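Local coordinates for putative NADPH:quinone oxidoreductase (Ralstonia eutropha, PDB 3IUP), which binds NADPH and probably catalyses the NADPH-dependent reduction of quinones, as a member of the medium-chain alcohol dehydrogenase family, at residues L49-G54 with M92-E97; G240-F245 with S277-Q282. All coordinates share one frame; numbering follows the deposited sequence.

Contact 1 of 2, residues L49-G54 with M92-E97; sequences LGLLFG and MPVGNE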
ATOM      1  N   LEU A  49     -16.846  -7.094 -17.814  1.00 18.53           N
ATOM      2  CA  LEU A  49     -16.404  -8.396 -18.264  1.00 19.30           C
ATOM      3  C   LEU A  49     -16.152  -9.275 -17.031  1.00 18.47           C
ATOM      4  O   LEU A  49     -16.372 -10.487 -17.073  1.00 19.73           O
ATOM      5  CB  LEU A  49     -15.120  -8.227 -19.098  1.00 19.47           C
ATOM      6  CG  LEU A  49     -15.280  -7.400 -20.357  1.00 19.32           C
ATOM      7  CD1 LEU A  49     -13.902  -7.263 -21.054  1.00 22.29           C
ATOM      8  CD2 LEU A  49     -16.260  -7.956 -21.283  1.00 21.70           C
ATOM      9  N   GLY A  50     -15.702  -8.659 -15.950  1.00 19.96           N
ATOM     10  CA  GLY A  50     -15.448  -9.373 -14.688  1.00 21.34           C
ATOM     11  C   GLY A  50     -16.725 -10.020 -14.182  1.00 21.35           C
ATOM     12  O   GLY A  50     -16.770 -11.198 -13.816  1.00 22.41           O
ATOM     13  N   LEU A  51     -17.800  -9.269 -14.241  1.00 20.74           N
ATOM     14  CA  LEU A  51     -19.099  -9.801 -13.787  1.00 20.28           C
ATOM     15  C   LEU A  51     -19.688 -10.763 -14.795  1.00 20.14           C
ATOM     16  O   LEU A  51     -20.218 -11.829 -14.447  1.00 19.54           O
ATOM     17  CB  LEU A  51     -20.049  -8.638 -13.507  1.00 19.53           C
ATOM     18  CG  LEU A  51     -21.401  -9.047 -12.948  1.00 21.98           C
ATOM     19  CD1 LEU A  51     -21.244  -9.798 -11.590  1.00 23.34           C
ATOM     20  CD2 LEU A  51     -22.283  -7.777 -12.832  1.00 20.85           C
ATOM     21  N   LEU A  52     -19.556 -10.426 -16.061  1.00 19.51           N
ATOM     22  CA  LEU A  52     -20.114 -11.225 -17.125  1.00 19.38           C
ATOM     23  C   LEU A  52     -19.599 -12.682 -17.107  1.00 19.64           C
ATOM     24  O   LEU A  52     -20.374 -13.640 -17.192  1.00 19.65           O
ATOM     25  CB  LEU A  52     -19.816 -10.539 -18.453  1.00 19.57           C
ATOM     26  CG  LEU A  52     -20.346 -11.145 -19.738  1.00 19.57           C
ATOM     27  CD1 LEU A  52     -21.920 -11.241 -19.717  1.00 20.56           C
ATOM     28  CD2 LEU A  52     -19.809 -10.268 -20.931  1.00 19.87           C
ATOM     29  N   PHE A  53     -18.291 -12.835 -16.981  1.00 20.85           N
ATOM     30  CA  PHE A  53     -17.664 -14.150 -17.083  1.00 21.36           C
ATOM     31  C   PHE A  53     -17.243 -14.699 -15.743  1.00 22.24           C
ATOM     32  O   PHE A  53     -16.888 -15.862 -15.645  1.00 23.31           O
ATOM     33  CB  PHE A  53     -16.437 -14.075 -18.010  1.00 21.15           C
ATOM     34  CG  PHE A  53     -16.760 -13.572 -19.378  1.00 20.70           C
ATOM     35  CD1 PHE A  53     -17.749 -14.162 -20.115  1.00 20.55           C
ATOM     36  CD2 PHE A  53     -16.016 -12.519 -19.955  1.00 21.52           C
ATOM     37  CE1 PHE A  53     -18.065 -13.708 -21.382  1.00 24.25           C
ATOM     38  CE2 PHE A  53     -16.324 -12.066 -21.232  1.00 23.20           C
ATOM     39  CZ  PHE A  53     -17.330 -12.661 -21.938  1.00 22.28           C
ATOM     40  N   GLY A  54     -17.217 -13.857 -14.731  1.00 23.55           N
ATOM     41  CA  GLY A  54     -16.755 -14.284 -13.414  1.00 24.65           C
ATOM     42  C   GLY A  54     -15.345 -14.862 -13.489  1.00 26.12           C
ATOM     43  O   GLY A  54     -14.520 -14.447 -14.311  1.00 26.14           O
HETATM   44  N   MSE A  92     -27.376 -12.968 -12.347  1.00 15.30           N
HETATM   45  CA  MSE A  92     -26.874 -11.586 -12.255  1.00 16.94           C
HETATM   46  C   MSE A  92     -27.093 -10.808 -13.514  1.00 16.52           C
HETATM   47  O   MSE A  92     -26.649 -11.194 -14.574  1.00 16.43           O
HETATM   48  CB  MSE A  92     -25.361 -11.540 -11.971  1.00 17.86           C
HETATM   49  CG  MSE A  92     -24.880 -12.371 -10.838  1.00 20.38           C
HETATM   50 SE   MSE A  92     -25.564 -11.697  -9.152  0.75 22.95          SE
HETATM   51  CE  MSE A  92     -24.155 -10.395  -8.852  1.00 27.72           C
ATOM     52  N   PRO A  93     -27.773  -9.656 -13.414  1.00 16.96           N
ATOM     53  CA  PRO A  93     -27.775  -8.729 -14.510  1.00 16.82           C
ATOM     54  C   PRO A  93     -26.385  -8.119 -14.680  1.00 17.23           C
ATOM     55  O   PRO A  93     -25.579  -8.125 -13.747  1.00 17.77           O
ATOM     56  CB  PRO A  93     -28.799  -7.669 -14.071  1.00 17.20           C
ATOM     57  CG  PRO A  93     -29.363  -8.103 -12.816  1.00 19.38           C
ATOM     58  CD  PRO A  93     -28.468  -9.126 -12.229  1.00 18.17           C
ATOM     59  N   VAL A  94     -26.087  -7.593 -15.859  1.00 17.21           N
ATOM     60  CA  VAL A  94     -24.735  -7.118 -16.134  1.00 16.92           C
ATOM     61  C   VAL A  94     -24.817  -5.767 -16.818  1.00 16.64           C
ATOM     62  O   VAL A  94     -25.804  -5.463 -17.496  1.00 16.64           O
ATOM     63  CB  VAL A  94     -23.964  -8.151 -17.003  1.00 18.02           C
ATOM     64  CG1 VAL A  94     -22.522  -7.670 -17.269  1.00 19.70           C
ATOM     65  CG2 VAL A  94     -23.934  -9.497 -16.322  1.00 19.36           C
ATOM     66  N   GLY A  95     -23.774  -4.958 -16.646  1.00 16.86           N
ATOM     67  CA  GLY A  95     -23.612  -3.715 -17.354  1.00 16.95           C
ATOM     68  C   GLY A  95     -23.799  -2.543 -16.427  1.00 17.74           C
ATOM     69  O   GLY A  95     -24.918  -2.236 -16.024  1.00 18.32           O
ATOM     70  N   ASN A  96     -22.695  -1.876 -16.082  1.00 17.84           N
ATOM     71  CA  ASN A  96     -22.744  -0.766 -15.126  1.00 17.63           C
ATOM     72  C   ASN A  96     -23.480   0.435 -15.654  1.00 17.46           C
ATOM     73  O   ASN A  96     -24.282   1.017 -14.936  1.00 17.54           O
ATOM     74  CB  ASN A  96     -21.338  -0.291 -14.722  1.00 18.84           C
ATOM     75  CG  ASN A  96     -20.706  -1.178 -13.694  1.00 25.06           C
ATOM     76  OD1 ASN A  96     -21.283  -1.398 -12.628  1.00 31.52           O
ATOM     77  ND2 ASN A  96     -19.485  -1.655 -13.964  1.00 30.33           N
ATOM     78  N   GLU A  97     -23.175   0.838 -16.884  1.00 16.36           N
ATOM     79  CA  GLU A  97     -23.572   2.138 -17.388  1.00 17.34           C
ATOM     80  C   GLU A  97     -24.100   2.026 -18.803  1.00 16.89           C
ATOM     81  O   GLU A  97     -23.771   1.081 -19.532  1.00 16.11           O
ATOM     82  CB  GLU A  97     -22.378   3.143 -17.380  1.00 16.61           C
ATOM     83  CG  GLU A  97     -21.270   2.829 -18.343  1.00 18.50           C
ATOM     84  CD  GLU A  97     -20.093   3.814 -18.319  1.00 21.71           C
ATOM     85  OE1 GLU A  97     -20.289   4.982 -17.893  1.00 20.98           O
ATOM     86  OE2 GLU A  97     -19.009   3.420 -18.838  1.00 24.50           O
TER
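With chi1 at -176°, the CG of L51 stands anti to the backbone N, and this carries its forked end off the helix and onto the chain at M92-V94. V94 answers with CG1 anti to its own N (chi1 -179°), which sets CG1 against the CB of L52; CG2 comes to the CD2 of L51.

The two branches of L51 have separate partners. CD1 meets the selenomethionine methyl, CE of M92, at 4.0 Å; the M92 chain is bent at chi2 and chi3, and the two side chains cross at about a right angle. CD2 lies 3.4 Å from the carbonyl O of P93 and also touches V94, its distance to CG2 being 4.2 Å. The next residue, L52, contributes its stem: CB packs on CG1 of V94 at 4.1 Å. A branched leucine suits a position between two partners, the flexible methionine fits itself to the leucine methyl, and the compact valine fills the step between L51 and L52.

Helix 46-53 is thereby seated on strand 90-93, outermost of its sheet within this chain, and the residues following it, within the GroES-like domain. L8 of strand 4-12 touches both L52 and V94, extending the apolar patch, while R274 and Y272 of the second subunit pack on L51 and M92.

No hydrogen bond links the two segments; several backbone groups bond elsewhere, as M92 with S10 and V94 with Y127. Cohesion between them therefore rests on dispersion and the exclusion of water, while hydrogen bonds such as D48 to N96 N and L52 O to S10 help to place the helix.

Contact 2 of 2, residues G240-F245 with S277-Q282; sequences GATIAF and STTHKQ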
ATOM      1  N   GLY A 240       7.833  15.861 -11.572  1.00 15.96           N
ATOM      2  CA  GLY A 240       7.699  15.874 -10.123  1.00 16.26           C
ATOM      3  C   GLY A 240       6.550  14.969  -9.623  1.00 15.93           C
ATOM      4  O   GLY A 240       6.109  15.136  -8.487  1.00 16.19           O
ATOM      5  N   ALA A 241       6.086  14.026 -10.459  1.00 14.64           N
ATOM      6  CA  ALA A 241       4.963  13.172 -10.095  1.00 14.22           C
ATOM      7  C   ALA A 241       5.302  12.201  -8.941  1.00 14.31           C
ATOM      8  O   ALA A 241       6.327  11.517  -8.936  1.00 14.34           O
ATOM      9  CB  ALA A 241       4.426  12.399 -11.302  1.00 14.19           C
ATOM     10  N   THR A 242       4.389  12.151  -7.973  1.00 14.87           N
ATOM     11  CA  THR A 242       4.540  11.302  -6.783  1.00 14.06           C
ATOM     12  C   THR A 242       3.311  10.443  -6.466  1.00 13.73           C
ATOM     13  O   THR A 242       3.279   9.754  -5.438  1.00 13.40           O
ATOM     14  CB  THR A 242       4.974  12.134  -5.568  1.00 15.73           C
ATOM     15  OG1 THR A 242       4.053  13.189  -5.306  1.00 15.06           O
ATOM     16  CG2 THR A 242       6.373  12.769  -5.795  1.00 15.63           C
ATOM     17  N   ILE A 243       2.322  10.465  -7.345  1.00 13.51           N
ATOM     18  CA  ILE A 243       1.187   9.536  -7.300  1.00 13.14           C
ATOM     19  C   ILE A 243       1.002   8.870  -8.647  1.00 12.90           C
ATOM     20  O   ILE A 243       1.173   9.516  -9.697  1.00 14.23           O
ATOM     21  CB  ILE A 243      -0.122  10.266  -6.831  1.00 12.59           C
ATOM     22  CG1 ILE A 243      -1.274   9.275  -6.622  1.00 13.98           C
ATOM     23  CG2 ILE A 243      -0.572  11.412  -7.765  1.00 12.89           C
ATOM     24  CD1 ILE A 243      -2.507   9.920  -5.884  1.00 13.94           C
ATOM     25  N   ALA A 244       0.723   7.575  -8.623  1.00 12.68           N
ATOM     26  CA  ALA A 244       0.497   6.803  -9.825  1.00 11.54           C
ATOM     27  C   ALA A 244      -0.801   6.063  -9.710  1.00 12.53           C
ATOM     28  O   ALA A 244      -1.131   5.519  -8.625  1.00 14.02           O
ATOM     29  CB  ALA A 244       1.662   5.748 -10.062  1.00 12.57           C
ATOM     30  N   PHE A 245      -1.462   5.920 -10.854  1.00 13.09           N
ATOM     31  CA  PHE A 245      -2.580   5.009 -10.995  1.00 12.92           C
ATOM     32  C   PHE A 245      -2.213   3.911 -11.958  1.00 13.82           C
ATOM     33  O   PHE A 245      -1.932   4.186 -13.147  1.00 13.99           O
ATOM     34  CB  PHE A 245      -3.803   5.755 -11.457  1.00 12.75           C
ATOM     35  CG  PHE A 245      -4.334   6.684 -10.422  1.00 16.64           C
ATOM     36  CD1 PHE A 245      -3.804   7.922 -10.276  1.00 16.76           C
ATOM     37  CD2 PHE A 245      -5.363   6.256  -9.568  1.00 20.12           C
ATOM     38  CE1 PHE A 245      -4.291   8.774  -9.248  1.00 21.78           C
ATOM     39  CE2 PHE A 245      -5.821   7.057  -8.587  1.00 20.47           C
ATOM     40  CZ  PHE A 245      -5.304   8.299  -8.423  1.00 17.10           C
ATOM     41  N   SER A 277      13.889   9.438   0.965  1.00 24.08           N
ATOM     42  CA  SER A 277      13.215  10.737   0.892  1.00 22.51           C
ATOM     43  C   SER A 277      12.071  10.680   1.852  1.00 21.07           C
ATOM     44  O   SER A 277      11.448   9.609   2.015  1.00 21.51           O
ATOM     45  CB  SER A 277      12.648  10.991  -0.513  1.00 23.08           C
ATOM     46  OG  SER A 277      11.868  12.176  -0.539  1.00 20.54           O
ATOM     47  N   THR A 278      11.719  11.822   2.430  1.00 18.85           N
ATOM     48  CA  THR A 278      10.510  11.875   3.251  1.00 17.97           C
ATOM     49  C   THR A 278       9.244  12.153   2.463  1.00 16.51           C
ATOM     50  O   THR A 278       8.157  12.107   3.019  1.00 16.36           O
ATOM     51  CB  THR A 278      10.615  12.955   4.358  1.00 18.57           C
ATOM     52  OG1 THR A 278      10.818  14.207   3.726  1.00 18.37           O
ATOM     53  CG2 THR A 278      11.787  12.636   5.291  1.00 18.95           C
ATOM     54  N   THR A 279       9.365  12.423   1.166  1.00 15.12           N
ATOM     55  CA  THR A 279       8.211  12.722   0.318  1.00 15.03           C
ATOM     56  C   THR A 279       7.422  11.446   0.018  1.00 13.97           C
ATOM     57  O   THR A 279       7.965  10.474  -0.550  1.00 14.56           O
ATOM     58  CB  THR A 279       8.652  13.380  -0.982  1.00 16.27           C
ATOM     59  OG1 THR A 279       9.296  14.631  -0.653  1.00 16.22           O
ATOM     60  CG2 THR A 279       7.487  13.625  -1.903  1.00 16.52           C
ATOM     61  N   HIS A 280       6.159  11.461   0.397  1.00 14.62           N
ATOM     62  CA  HIS A 280       5.309  10.293   0.217  1.00 13.77           C
ATOM     63  C   HIS A 280       4.981  10.031  -1.242  1.00 13.60           C
ATOM     64  O   HIS A 280       4.514  10.931  -1.950  1.00 14.22           O
ATOM     65  CB  HIS A 280       3.978  10.456   0.984  1.00 14.10           C
ATOM     66  CG  HIS A 280       3.068   9.261   0.851  1.00 13.37           C
ATOM     67  ND1 HIS A 280       3.247   8.104   1.584  1.00 16.62           N
ATOM     68  CD2 HIS A 280       2.011   9.030   0.039  1.00 15.66           C
ATOM     69  CE1 HIS A 280       2.327   7.220   1.230  1.00 14.60           C
ATOM     70  NE2 HIS A 280       1.571   7.751   0.293  1.00 15.98           N
ATOM     71  N   LYS A 281       5.223   8.792  -1.662  1.00 12.81           N
ATOM     72  CA  LYS A 281       4.960   8.282  -2.992  1.00 13.23           C
ATOM     73  C   LYS A 281       3.821   7.270  -2.899  1.00 14.25           C
ATOM     74  O   LYS A 281       3.862   6.378  -2.017  1.00 13.64           O
ATOM     75  CB  LYS A 281       6.178   7.528  -3.496  1.00 13.97           C
ATOM     76  CG  LYS A 281       7.400   8.395  -3.688  1.00 13.86           C
ATOM     77  CD  LYS A 281       8.740   7.602  -3.578  1.00 15.03           C
ATOM     78  CE  LYS A 281       9.029   7.050  -2.179  1.00 14.24           C
ATOM     79  NZ  LYS A 281       9.447   8.197  -1.312  1.00 14.60           N
ATOM     80  N   GLN A 282       2.825   7.416  -3.754  1.00 12.29           N
ATOM     81  CA  GLN A 282       1.616   6.601  -3.667  1.00 12.66           C
ATOM     82  C   GLN A 282       1.309   5.919  -5.018  1.00 13.93           C
ATOM     83  O   GLN A 282       1.276   6.601  -6.031  1.00 13.67           O
ATOM     84  CB  GLN A 282       0.430   7.463  -3.260  1.00 13.42           C
ATOM     85  CG  GLN A 282      -0.901   6.719  -3.083  1.00 14.03           C
ATOM     86  CD  GLN A 282      -0.904   5.741  -1.916  1.00 17.30           C
ATOM     87  OE1 GLN A 282      -0.248   5.940  -0.903  1.00 15.41           O
ATOM     88  NE2 GLN A 282      -1.655   4.651  -2.078  1.00 16.57           N
TER
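The threonine T242 meets the 277-282 segment through parts of quite different character: its backbone O is bonded, its CB lies near the carbonyl O of H280, its methyl is packed, and its hydroxyl is bonded elsewhere. The O accepts from N of Q282 at 2.9 Å, the donor tilted 15° from the carbonyl plane, and CA of K281 also approaches it at 3.3 Å in a CA-H...O contact. CB lies 3.8 Å from O of H280, while CG2 meets CG2 of T279 at 4.1 Å, the two side chains crossing at about a right angle. With chi1 at 57°, OG1 sits between the backbone N and carbonyl carbon, and it bonds to ND1 of H172. A beta-branched residue with one methyl and one hydroxyl suits this divided role.

One residue on, I243 pairs with Q282 in parallel register. Q282 O takes the N-H of A244 at 2.8 Å, so Q282 is gripped through both its N and its O by the residues flanking I243. On the same face of the sheet, CG1 of I243 packs against CB of Q282. The Q282 chain then bends at chi2 and leads its amide away, where OE1 receives NE2 of H280 at 2.8 Å, in the amide plane and at the edge of the imidazole. The small A244 touches I257 of helix 253-266.

Strands 243-249 and 281-285 are parallel neighbours in the Rossmann-type sheet, paired here near their beginnings, and helix 253-266 is their crossover connection. K281 NZ bonds to T279 O and forms a salt bridge with E262 of the same helix, so a charge brought into a buried place is probably stabilised by the carboxylate of E262, while directional backbone bonds set the strand register.

In the fold
Contacts 1 and 2 lie on opposite sides of the chain's centre, with centres about 34 Å apart and nearest atoms about 17 Å apart, and they share no helix or strand. Contact 1 belongs to the GroES-like region, is only partly buried and borders the second subunit; contact 2 is a buried join inside the parallel nucleotide-binding-type sheet, untouched by the other chain. Their chemistry follows from this: a helix resting on a strand end and the loop after it is met by apolar side chains, whereas neighbouring parallel strands are held by backbone hydrogen bonds, supplemented by side-chain packing. The side chains of L51 and Q282 lie about 12 and 13 Å from a bound NADPH.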